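Local coordinates for protein S-adenosylmethionine decarboxylase proenzyme (Aquifex aeolicus, PDB 2III) that probably catalyses the decarboxylation of S-adenosylmethionine to S-adenosylmethioninamine, the propylamine donor for spermidine and spermine synthesis, through a pyruvoyl group formed by self-cleavage, at residues D19-V24 and T99-K104. Residues are numbered along the deposited sequence; the frame is centred on the assembly and turned at random.
With MG (magnesium ion), chain B.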
loop_
_atom_site.group_PDB
_atom_site.type_symbol
_atom_site.label_atom_id
_atom_site.label_comp_id
_atom_site.label_asym_id
_atom_site.label_seq_id
_atom_site.Cartn_x
_atom_site.Cartn_y
_atom_site.Cartn_z
ATOM N N ASP A 19 -18.569 14.123 -2.549
ATOM C CA ASP A 19 -17.896 15.228 -3.227
ATOM C C ASP A 19 -16.439 15.397 -2.807
ATOM O O ASP A 19 -15.661 16.026 -3.515
ATOM C CB ASP A 19 -18.656 16.540 -2.981
ATOM C CG ASP A 19 -18.845 16.842 -1.499
ATOM O OD1 ASP A 19 -19.530 16.055 -0.809
ATOM O OD2 ASP A 19 -18.309 17.864 -1.020
ATOM N N LYS A 20 -16.067 14.834 -1.660
ATOM C CA LYS A 20 -14.693 14.951 -1.171
ATOM C C LYS A 20 -13.758 13.908 -1.774
ATOM O O LYS A 20 -12.534 14.047 -1.696
ATOM C CB LYS A 20 -14.639 14.779 0.347
ATOM C CG LYS A 20 -15.281 15.869 1.190
ATOM C CD LYS A 20 -15.054 15.542 2.673
ATOM C CE LYS A 20 -15.596 16.612 3.597
ATOM N NZ LYS A 20 -17.071 16.725 3.467
ATOM N N ILE A 21 -14.337 12.876 -2.383
ATOM C CA ILE A 21 -13.557 11.770 -2.931
ATOM C C ILE A 21 -13.971 11.270 -4.312
ATOM O O ILE A 21 -13.680 10.124 -4.660
ATOM C CB ILE A 21 -13.633 10.557 -1.968
ATOM C CG1 ILE A 21 -15.103 10.193 -1.732
ATOM C CG2 ILE A 21 -12.952 10.890 -0.635
ATOM C CD1 ILE A 21 -15.342 8.999 -0.799
ATOM N N ASP A 22 -14.628 12.105 -5.110
ATOM C CA ASP A 22 -15.069 11.645 -6.422
ATOM C C ASP A 22 -14.121 11.893 -7.600
ATOM O O ASP A 22 -14.100 11.107 -8.549
ATOM C CB ASP A 22 -16.471 12.206 -6.736
ATOM C CG ASP A 22 -16.513 13.731 -6.766
ATOM O OD1 ASP A 22 -17.560 14.280 -7.166
ATOM O OD2 ASP A 22 -15.515 14.381 -6.391
ATOM N N ARG A 23 -13.330 12.959 -7.548
ATOM C CA ARG A 23 -12.419 13.249 -8.653
ATOM C C ARG A 23 -10.946 13.184 -8.226
ATOM O O ARG A 23 -10.637 13.207 -7.037
ATOM C CB ARG A 23 -12.719 14.641 -9.237
ATOM C CG ARG A 23 -14.192 14.921 -9.591
ATOM C CD ARG A 23 -14.756 13.957 -10.630
ATOM N NE ARG A 23 -14.120 14.090 -11.939
ATOM C CZ ARG A 23 -14.306 13.244 -12.951
ATOM N NH1 ARG A 23 -15.113 12.197 -12.814
ATOM N NH2 ARG A 23 -13.675 13.438 -14.101
ATOM N N VAL A 24 -10.038 13.090 -9.198
ATOM C CA VAL A 24 -8.611 13.060 -8.901
ATOM C C VAL A 24 -8.169 14.344 -8.194
ATOM O O VAL A 24 -7.371 14.305 -7.258
ATOM C CB VAL A 24 -7.766 12.903 -10.182
ATOM C CG1 VAL A 24 -6.302 13.254 -9.889
ATOM C CG2 VAL A 24 -7.863 11.466 -10.697
ATOM N N THR A 99 -9.012 14.013 9.102
ATOM C CA THR A 99 -9.707 15.262 9.406
ATOM C C THR A 99 -10.223 15.937 8.152
ATOM O O THR A 99 -11.288 16.547 8.172
ATOM C CB THR A 99 -8.816 16.279 10.143
ATOM O OG1 THR A 99 -7.703 16.624 9.313
ATOM C CG2 THR A 99 -8.325 15.708 11.464
ATOM N N GLN A 100 -9.475 15.841 7.060
ATOM C CA GLN A 100 -9.924 16.465 5.823
ATOM C C GLN A 100 -11.143 15.740 5.267
ATOM O O GLN A 100 -12.078 16.368 4.775
ATOM C CB GLN A 100 -8.807 16.460 4.777
ATOM C CG GLN A 100 -7.593 17.283 5.176
ATOM C CD GLN A 100 -7.963 18.695 5.597
ATOM O OE1 GLN A 100 -8.538 19.454 4.819
ATOM N NE2 GLN A 100 -7.636 19.051 6.834
ATOM N N LEU A 101 -11.134 14.416 5.347
ATOM C CA LEU A 101 -12.248 13.621 4.835
ATOM C C LEU A 101 -13.412 13.554 5.816
ATOM O O LEU A 101 -14.549 13.256 5.436
ATOM C CB LEU A 101 -11.773 12.205 4.498
ATOM C CG LEU A 101 -10.796 12.133 3.327
ATOM C CD1 LEU A 101 -10.507 10.682 2.990
ATOM C CD2 LEU A 101 -11.391 12.861 2.128
ATOM N N ASN A 102 -13.112 13.821 7.083
ATOM C CA ASN A 102 -14.119 13.809 8.135
ATOM C C ASN A 102 -15.129 12.658 8.016
ATOM O O ASN A 102 -16.323 12.880 7.791
ATOM C CB ASN A 102 -14.849 15.156 8.149
ATOM C CG ASN A 102 -15.923 15.231 9.219
ATOM O OD1 ASN A 102 -15.672 14.955 10.393
ATOM N ND2 ASN A 102 -17.127 15.618 8.819
ATOM N N PRO A 103 -14.656 11.410 8.159
ATOM C CA PRO A 103 -15.542 10.242 8.068
ATOM C C PRO A 103 -16.412 10.102 9.320
ATOM O O PRO A 103 -16.060 10.612 10.381
ATOM C CB PRO A 103 -14.562 9.083 7.930
ATOM C CG PRO A 103 -13.398 9.549 8.763
ATOM C CD PRO A 103 -13.251 10.992 8.320
ATOM N N LYS A 104 -17.541 9.409 9.191
ATOM C CA LYS A 104 -18.436 9.203 10.324
ATOM C C LYS A 104 -18.050 7.953 11.125
ATOM O O LYS A 104 -18.229 7.914 12.340
ATOM C CB LYS A 104 -19.888 9.108 9.837
ATOM C CG LYS A 104 -20.414 10.431 9.280
ATOM C CD LYS A 104 -21.881 10.363 8.908
ATOM C CE LYS A 104 -22.142 9.379 7.775
ATOM N NZ LYS A 104 -23.600 9.256 7.480
HETATM MG MG MG B . -15.261 16.536 -5.601
HETATM O O HOH W 1 -17.217 13.805 4.793
HETATM O O HOH W 2 -17.516 17.656 6.326
HETATM O O HOH W 3 -14.374 17.278 -6.771
#
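With CG anti to the carbonyl carbon and beside the backbone N (chi1 -68°) and the next two torsions extended, Lys-20 runs its methylenes out to the last turn of helix 87-101, where Lys-20 CD lies 3.6 Å from Leu-101 O and Lys-20 CE 3.7 Å from Gln-100 O. A bend at the final torsion (chi4 63°) then places the ammonium among waters and the carboxylate of Asp-17, its salt-bridge partner. No direct hydrogen bond joins the two segments; water does so instead. One water accepts from Lys-20 NZ at 3.0 Å and from Asn-102 ND2, while another, hydrogen-bonded to Leu-101 O at 2.8 Å, takes a weak bond from Lys-20 NZ. Cutting the side chain back to an alanine is likely to leave Asp-17 without this cationic mate and to break both water bridges. Deeper in, Ile-21 CG2 meets Leu-101 CD2 at 3.7 Å, the side chains crossing at about a right angle; Leu-30 and Leu-13 also pack on Leu-101. On the loop's other flank Asp-19 O, at 2.2 Å, and Asp-22 OD2 bind magnesium, a site that includes Asp-26. Asn-102, the first residue past the helix, leaves helical geometry with positive phi (41°). The contact thus ties a metal-binding loop between strand 3-14 and helix 24-37 to the C-terminal end of helix 87-101, on the helical layer of the two-layer alpha/beta sandwich of prokaryotic AdoMet decarboxylases.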